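Local coordinates for protein 3-hydroxyacyl-CoA dehydrogenase type-2 (Mycobacterium avium, PDB 3PPI) that probably catalyses the NAD-dependent oxidation of 3-hydroxyacyl-CoA substrates to 3-oxoacyl-CoA, as a short-chain dehydrogenase/reductase with a Rossmann fold, at residues A[41-50]-A[249-260]. Residues are numbered along the deposited sequence; the frame is centred on the assembly and turned at random.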
ATOM      1  N   GLY A  41      -8.483  25.452 -12.635  1.00 23.33           N
ATOM      2  CA  GLY A  41      -8.702  24.056 -12.306  1.00 22.03           C
ATOM      3  C   GLY A  41      -8.783  23.803 -10.810  1.00 21.15           C
ATOM      4  O   GLY A  41      -9.480  24.510 -10.086  1.00 20.86           O
ATOM      5  N   LEU A  42      -8.048  22.798 -10.352  1.00 20.09           N
ATOM      6  CA  LEU A  42      -8.090  22.403  -8.957  1.00 19.53           C
ATOM      7  C   LEU A  42      -7.583  23.530  -8.056  1.00 19.82           C
ATOM      8  O   LEU A  42      -8.131  23.785  -6.994  1.00 19.34           O
ATOM      9  CB  LEU A  42      -7.233  21.153  -8.741  1.00 19.17           C
ATOM     10  CG  LEU A  42      -7.554  19.912  -9.560  1.00 19.93           C
ATOM     11  CD1 LEU A  42      -6.619  18.731  -9.110  1.00 17.79           C
ATOM     12  CD2 LEU A  42      -9.039  19.550  -9.436  1.00 19.70           C
ATOM     13  N   GLY A  43      -6.508  24.183  -8.485  1.00 20.61           N
ATOM     14  CA  GLY A  43      -5.920  25.276  -7.721  1.00 21.05           C
ATOM     15  C   GLY A  43      -6.854  26.465  -7.564  1.00 21.47           C
ATOM     16  O   GLY A  43      -6.946  27.033  -6.483  1.00 21.33           O
ATOM     17  N   GLU A  44      -7.550  26.841  -8.636  1.00 21.96           N
ATOM     18  CA  GLU A  44      -8.522  27.928  -8.551  1.00 22.64           C
ATOM     19  C   GLU A  44      -9.596  27.619  -7.507  1.00 22.06           C
ATOM     20  O   GLU A  44      -9.934  28.478  -6.685  1.00 23.03           O
ATOM     21  CB  GLU A  44      -9.168  28.208  -9.918  1.00 23.42           C
ATOM     22  CG  GLU A  44     -10.335  29.188  -9.875  1.00 24.45           C
ATOM     23  CD  GLU A  44     -10.976  29.419 -11.246  1.00 27.53           C
ATOM     24  OE1 GLU A  44     -10.443  28.930 -12.263  1.00 27.57           O
ATOM     25  OE2 GLU A  44     -12.026  30.095 -11.299  1.00 29.76           O
ATOM     26  N   ALA A  45     -10.129  26.403  -7.530  1.00 20.78           N
ATOM     27  CA  ALA A  45     -11.193  26.043  -6.590  1.00 20.30           C
ATOM     28  C   ALA A  45     -10.671  26.110  -5.141  1.00 19.62           C
ATOM     29  O   ALA A  45     -11.388  26.520  -4.212  1.00 19.40           O
ATOM     30  CB  ALA A  45     -11.750  24.656  -6.915  1.00 18.94           C
ATOM     31  N   THR A  46      -9.410  25.735  -4.965  1.00 18.11           N
ATOM     32  CA  THR A  46      -8.766  25.791  -3.659  1.00 18.14           C
ATOM     33  C   THR A  46      -8.627  27.245  -3.222  1.00 19.14           C
ATOM     34  O   THR A  46      -8.994  27.586  -2.110  1.00 19.46           O
ATOM     35  CB  THR A  46      -7.395  25.096  -3.687  1.00 17.08           C
ATOM     36  OG1 THR A  46      -7.578  23.755  -4.148  1.00 16.52           O
ATOM     37  CG2 THR A  46      -6.726  25.081  -2.297  1.00 16.08           C
ATOM     38  N   VAL A  47      -8.137  28.102  -4.117  1.00 19.98           N
ATOM     39  CA  VAL A  47      -8.048  29.529  -3.815  1.00 20.99           C
ATOM     40  C   VAL A  47      -9.407  30.094  -3.367  1.00 21.87           C
ATOM     41  O   VAL A  47      -9.502  30.741  -2.313  1.00 22.48           O
ATOM     42  CB  VAL A  47      -7.507  30.332  -5.005  1.00 21.25           C
ATOM     43  CG1 VAL A  47      -7.646  31.847  -4.745  1.00 22.00           C
ATOM     44  CG2 VAL A  47      -6.038  29.951  -5.284  1.00 21.16           C
ATOM     45  N   ARG A  48     -10.443  29.841  -4.161  1.00 22.52           N
ATOM     46  CA  ARG A  48     -11.780  30.350  -3.863  1.00 23.55           C
ATOM     47  C   ARG A  48     -12.245  29.874  -2.479  1.00 23.12           C
ATOM     48  O   ARG A  48     -12.788  30.654  -1.702  1.00 23.72           O
ATOM     49  CB  ARG A  48     -12.778  29.911  -4.942  1.00 23.59           C
ATOM     50  CG  ARG A  48     -12.573  30.604  -6.283  1.00 25.60           C
ATOM     51  CD  ARG A  48     -13.637  30.204  -7.276  1.00 26.29           C
ATOM     52  NE  ARG A  48     -13.429  30.807  -8.598  1.00 27.66           N
ATOM     53  CZ  ARG A  48     -13.809  32.037  -8.939  1.00 29.03           C
ATOM     54  NH1 ARG A  48     -14.407  32.832  -8.056  1.00 29.46           N
ATOM     55  NH2 ARG A  48     -13.575  32.481 -10.168  1.00 29.78           N
ATOM     56  N   ARG A  49     -12.030  28.597  -2.188  1.00 22.16           N
ATOM     57  CA  ARG A  49     -12.427  28.001  -0.908  1.00 21.89           C
ATOM     58  C   ARG A  49     -11.657  28.604   0.260  1.00 21.99           C
ATOM     59  O   ARG A  49     -12.247  28.993   1.262  1.00 21.43           O
ATOM     60  CB  ARG A  49     -12.187  26.486  -0.928  1.00 21.40           C
ATOM     61  CG  ARG A  49     -12.441  25.757   0.395  1.00 21.46           C
ATOM     62  CD  ARG A  49     -13.858  25.955   0.925  1.00 22.73           C
ATOM     63  NE  ARG A  49     -14.033  25.251   2.196  1.00 24.00           N
ATOM     64  CZ  ARG A  49     -14.475  24.004   2.343  1.00 23.13           C
ATOM     65  NH1 ARG A  49     -14.821  23.256   1.308  1.00 23.12           N
ATOM     66  NH2 ARG A  49     -14.562  23.495   3.560  1.00 24.11           N
ATOM     67  N   LEU A  50     -10.333  28.647   0.151  1.00 22.02           N
ATOM     68  CA  LEU A  50      -9.529  29.162   1.260  1.00 22.60           C
ATOM     69  C   LEU A  50      -9.806  30.655   1.499  1.00 24.44           C
ATOM     70  O   LEU A  50      -9.868  31.096   2.641  1.00 25.03           O
ATOM     71  CB  LEU A  50      -8.049  28.907   1.024  1.00 22.61           C
ATOM     72  CG  LEU A  50      -7.585  27.449   0.983  1.00 20.81           C
ATOM     73  CD1 LEU A  50      -6.033  27.410   0.848  1.00 20.17           C
ATOM     74  CD2 LEU A  50      -8.061  26.669   2.204  1.00 20.29           C
ATOM     75  N   PRO A 249     -13.381  20.281  -9.178  1.00 20.46           N
ATOM     76  CA  PRO A 249     -12.447  21.127  -8.441  1.00 19.64           C
ATOM     77  C   PRO A 249     -12.932  21.462  -7.041  1.00 19.36           C
ATOM     78  O   PRO A 249     -12.116  21.460  -6.116  1.00 19.01           O
ATOM     79  CB  PRO A 249     -12.351  22.379  -9.309  1.00 20.66           C
ATOM     80  CG  PRO A 249     -12.601  21.845 -10.718  1.00 21.40           C
ATOM     81  CD  PRO A 249     -13.713  20.856 -10.502  1.00 21.29           C
ATOM     82  N   ASP A 250     -14.228  21.710  -6.855  1.00 19.12           N
ATOM     83  CA  ASP A 250     -14.728  22.023  -5.502  1.00 19.50           C
ATOM     84  C   ASP A 250     -14.557  20.856  -4.527  1.00 18.53           C
ATOM     85  O   ASP A 250     -14.321  21.082  -3.331  1.00 18.56           O
ATOM     86  CB  ASP A 250     -16.192  22.452  -5.508  1.00 20.61           C
ATOM     87  CG  ASP A 250     -16.382  23.887  -5.985  1.00 23.50           C
ATOM     88  OD1 ASP A 250     -15.403  24.661  -6.050  1.00 26.43           O
ATOM     89  OD2 ASP A 250     -17.524  24.248  -6.270  1.00 28.88           O
ATOM     90  N   GLU A 251     -14.698  19.624  -5.020  1.00 17.46           N
ATOM     91  CA  GLU A 251     -14.444  18.429  -4.166  1.00 16.71           C
ATOM     92  C   GLU A 251     -12.992  18.336  -3.744  1.00 15.64           C
ATOM     93  O   GLU A 251     -12.687  17.976  -2.594  1.00 15.19           O
ATOM     94  CB  GLU A 251     -14.938  17.144  -4.845  1.00 15.76           C
ATOM     95  CG  GLU A 251     -16.488  17.060  -4.836  1.00 18.35           C
ATOM     96  CD  GLU A 251     -17.089  16.147  -5.909  1.00 19.57           C
ATOM     97  OE1 GLU A 251     -16.421  15.809  -6.915  1.00 17.41           O
ATOM     98  OE2 GLU A 251     -18.263  15.771  -5.737  1.00 19.60           O
ATOM     99  N   PHE A 252     -12.087  18.659  -4.666  1.00 15.43           N
ATOM    100  CA  PHE A 252     -10.667  18.715  -4.354  1.00 15.07           C
ATOM    101  C   PHE A 252     -10.398  19.794  -3.299  1.00 15.07           C
ATOM    102  O   PHE A 252      -9.671  19.563  -2.337  1.00 14.34           O
ATOM    103  CB  PHE A 252      -9.859  19.015  -5.625  1.00 15.42           C
ATOM    104  CG  PHE A 252      -8.386  19.141  -5.383  1.00 14.89           C
ATOM    105  CD1 PHE A 252      -7.559  18.048  -5.472  1.00 15.66           C
ATOM    106  CD2 PHE A 252      -7.830  20.367  -5.040  1.00 17.05           C
ATOM    107  CE1 PHE A 252      -6.194  18.166  -5.233  1.00 14.73           C
ATOM    108  CE2 PHE A 252      -6.482  20.485  -4.797  1.00 15.61           C
ATOM    109  CZ  PHE A 252      -5.659  19.388  -4.912  1.00 14.95           C
ATOM    110  N   ALA A 253     -10.955  20.983  -3.532  1.00 15.36           N
ATOM    111  CA  ALA A 253     -10.794  22.113  -2.625  1.00 16.25           C
ATOM    112  C   ALA A 253     -11.286  21.765  -1.228  1.00 16.39           C
ATOM    113  O   ALA A 253     -10.676  22.168  -0.234  1.00 17.42           O
ATOM    114  CB  ALA A 253     -11.543  23.350  -3.159  1.00 17.11           C
ATOM    115  N   ASP A 254     -12.375  21.005  -1.156  1.00 16.24           N
ATOM    116  CA  ASP A 254     -12.953  20.611   0.131  1.00 15.92           C
ATOM    117  C   ASP A 254     -12.013  19.651   0.881  1.00 15.25           C
ATOM    118  O   ASP A 254     -11.860  19.758   2.089  1.00 15.56           O
ATOM    119  CB  ASP A 254     -14.323  19.963  -0.093  1.00 15.71           C
ATOM    120  CG  ASP A 254     -15.029  19.619   1.196  1.00 16.53           C
ATOM    121  OD1 ASP A 254     -15.414  20.554   1.931  1.00 18.03           O
ATOM    122  OD2 ASP A 254     -15.231  18.422   1.457  1.00 17.94           O
ATOM    123  N   ALA A 255     -11.395  18.717   0.164  1.00 14.76           N
ATOM    124  CA  ALA A 255     -10.399  17.824   0.734  1.00 14.07           C
ATOM    125  C   ALA A 255      -9.172  18.592   1.209  1.00 14.74           C
ATOM    126  O   ALA A 255      -8.659  18.343   2.302  1.00 15.49           O
ATOM    127  CB  ALA A 255     -10.000  16.755  -0.289  1.00 13.89           C
ATOM    128  N   ALA A 256      -8.709  19.536   0.395  1.00 14.61           N
ATOM    129  CA  ALA A 256      -7.555  20.351   0.768  1.00 14.90           C
ATOM    130  C   ALA A 256      -7.841  21.092   2.053  1.00 15.03           C
ATOM    131  O   ALA A 256      -7.019  21.066   2.969  1.00 15.28           O
ATOM    132  CB  ALA A 256      -7.160  21.329  -0.349  1.00 14.76           C
ATOM    133  N   ALA A 257      -9.019  21.707   2.145  1.00 15.49           N
ATOM    134  CA  ALA A 257      -9.385  22.471   3.341  1.00 16.47           C
ATOM    135  C   ALA A 257      -9.413  21.565   4.562  1.00 15.88           C
ATOM    136  O   ALA A 257      -8.960  21.946   5.631  1.00 16.65           O
ATOM    137  CB  ALA A 257     -10.740  23.176   3.162  1.00 15.95           C
ATOM    138  N   PHE A 258      -9.961  20.367   4.404  1.00 16.04           N
ATOM    139  CA  PHE A 258      -9.984  19.390   5.495  1.00 15.13           C
ATOM    140  C   PHE A 258      -8.571  19.051   5.991  1.00 14.84           C
ATOM    141  O   PHE A 258      -8.328  18.962   7.195  1.00 14.23           O
ATOM    142  CB  PHE A 258     -10.689  18.099   5.046  1.00 14.93           C
ATOM    143  CG  PHE A 258     -10.533  16.966   6.017  1.00 14.10           C
ATOM    144  CD1 PHE A 258     -11.243  16.955   7.201  1.00 14.30           C
ATOM    145  CD2 PHE A 258      -9.659  15.923   5.761  1.00 14.02           C
ATOM    146  CE1 PHE A 258     -11.099  15.904   8.101  1.00 14.04           C
ATOM    147  CE2 PHE A 258      -9.496  14.876   6.671  1.00 14.30           C
ATOM    148  CZ  PHE A 258     -10.220  14.878   7.850  1.00 14.49           C
ATOM    149  N   LEU A 259      -7.647  18.826   5.065  1.00 15.09           N
ATOM    150  CA  LEU A 259      -6.265  18.482   5.448  1.00 15.12           C
ATOM    151  C   LEU A 259      -5.563  19.627   6.174  1.00 16.46           C
ATOM    152  O   LEU A 259      -4.682  19.411   7.008  1.00 16.68           O
ATOM    153  CB  LEU A 259      -5.461  18.071   4.224  1.00 14.70           C
ATOM    154  CG  LEU A 259      -5.915  16.752   3.586  1.00 14.25           C
ATOM    155  CD1 LEU A 259      -5.163  16.440   2.290  1.00 12.37           C
ATOM    156  CD2 LEU A 259      -5.785  15.617   4.572  1.00 12.50           C
ATOM    157  N   LEU A 260      -5.958  20.842   5.844  1.00 17.14           N
ATOM    158  CA  LEU A 260      -5.432  22.025   6.497  1.00 18.37           C
ATOM    159  C   LEU A 260      -6.000  22.224   7.891  1.00 19.22           C
ATOM    160  O   LEU A 260      -5.309  22.770   8.749  1.00 21.19           O
ATOM    161  CB  LEU A 260      -5.701  23.268   5.648  1.00 19.02           C
ATOM    162  CG  LEU A 260      -4.976  23.351   4.297  1.00 17.93           C
ATOM    163  CD1 LEU A 260      -5.283  24.671   3.636  1.00 18.36           C
ATOM    164  CD2 LEU A 260      -3.467  23.165   4.430  1.00 19.01           C
TER
HETATM  165  O   HOH W   1     -13.948  25.853  -3.956  1.00 29.64           O
HETATM  166  O   HOH W   2     -13.373  20.556   4.359  1.00 23.46           O
HETATM  167  O   HOH W   3     -14.683  23.524  -1.550  1.00 25.82           O
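On one side of the parallel sheet of this Rossmann fold, helix 41-50, which follows the first strand and carries G43 of a probable glycine-rich cofactor motif, packs on helix 249-260 at a crossing angle of -55°. Small residues let the axes approach to 7.8 Å: A253 CB sits 3.3 Å from A45 O, and A45 CB meets P249 CB in a tight contact of 3.4 Å. Beside this, L42 lays CD1 over one face of the F252 ring as a CH-pi contact, 4.0 Å from the centroid, while T46 OG1 lies at the ring edge, 3.5 Å from CE2. That hydroxyl donates a hydrogen bond to L42 O, which also accepts from T46 N on the opposite face of its carbonyl plane. F252 also touches T172 of strand 167-172 and I215 and P217 of strand 210-217. Beyond A253, R49 runs out with CG anti to the backbone N (chi1 175°) and then bends at chi2, bringing its guanidinium over A257 CB. D254 has a second partner, N262 of the second subunit, through OD2. Water 3 bridges R49 NH1 to D250 O, and the same nitrogen donates almost straight (167°), in a salt bridge, to the anti lone pair of D254 OD1, 2.8 Å away.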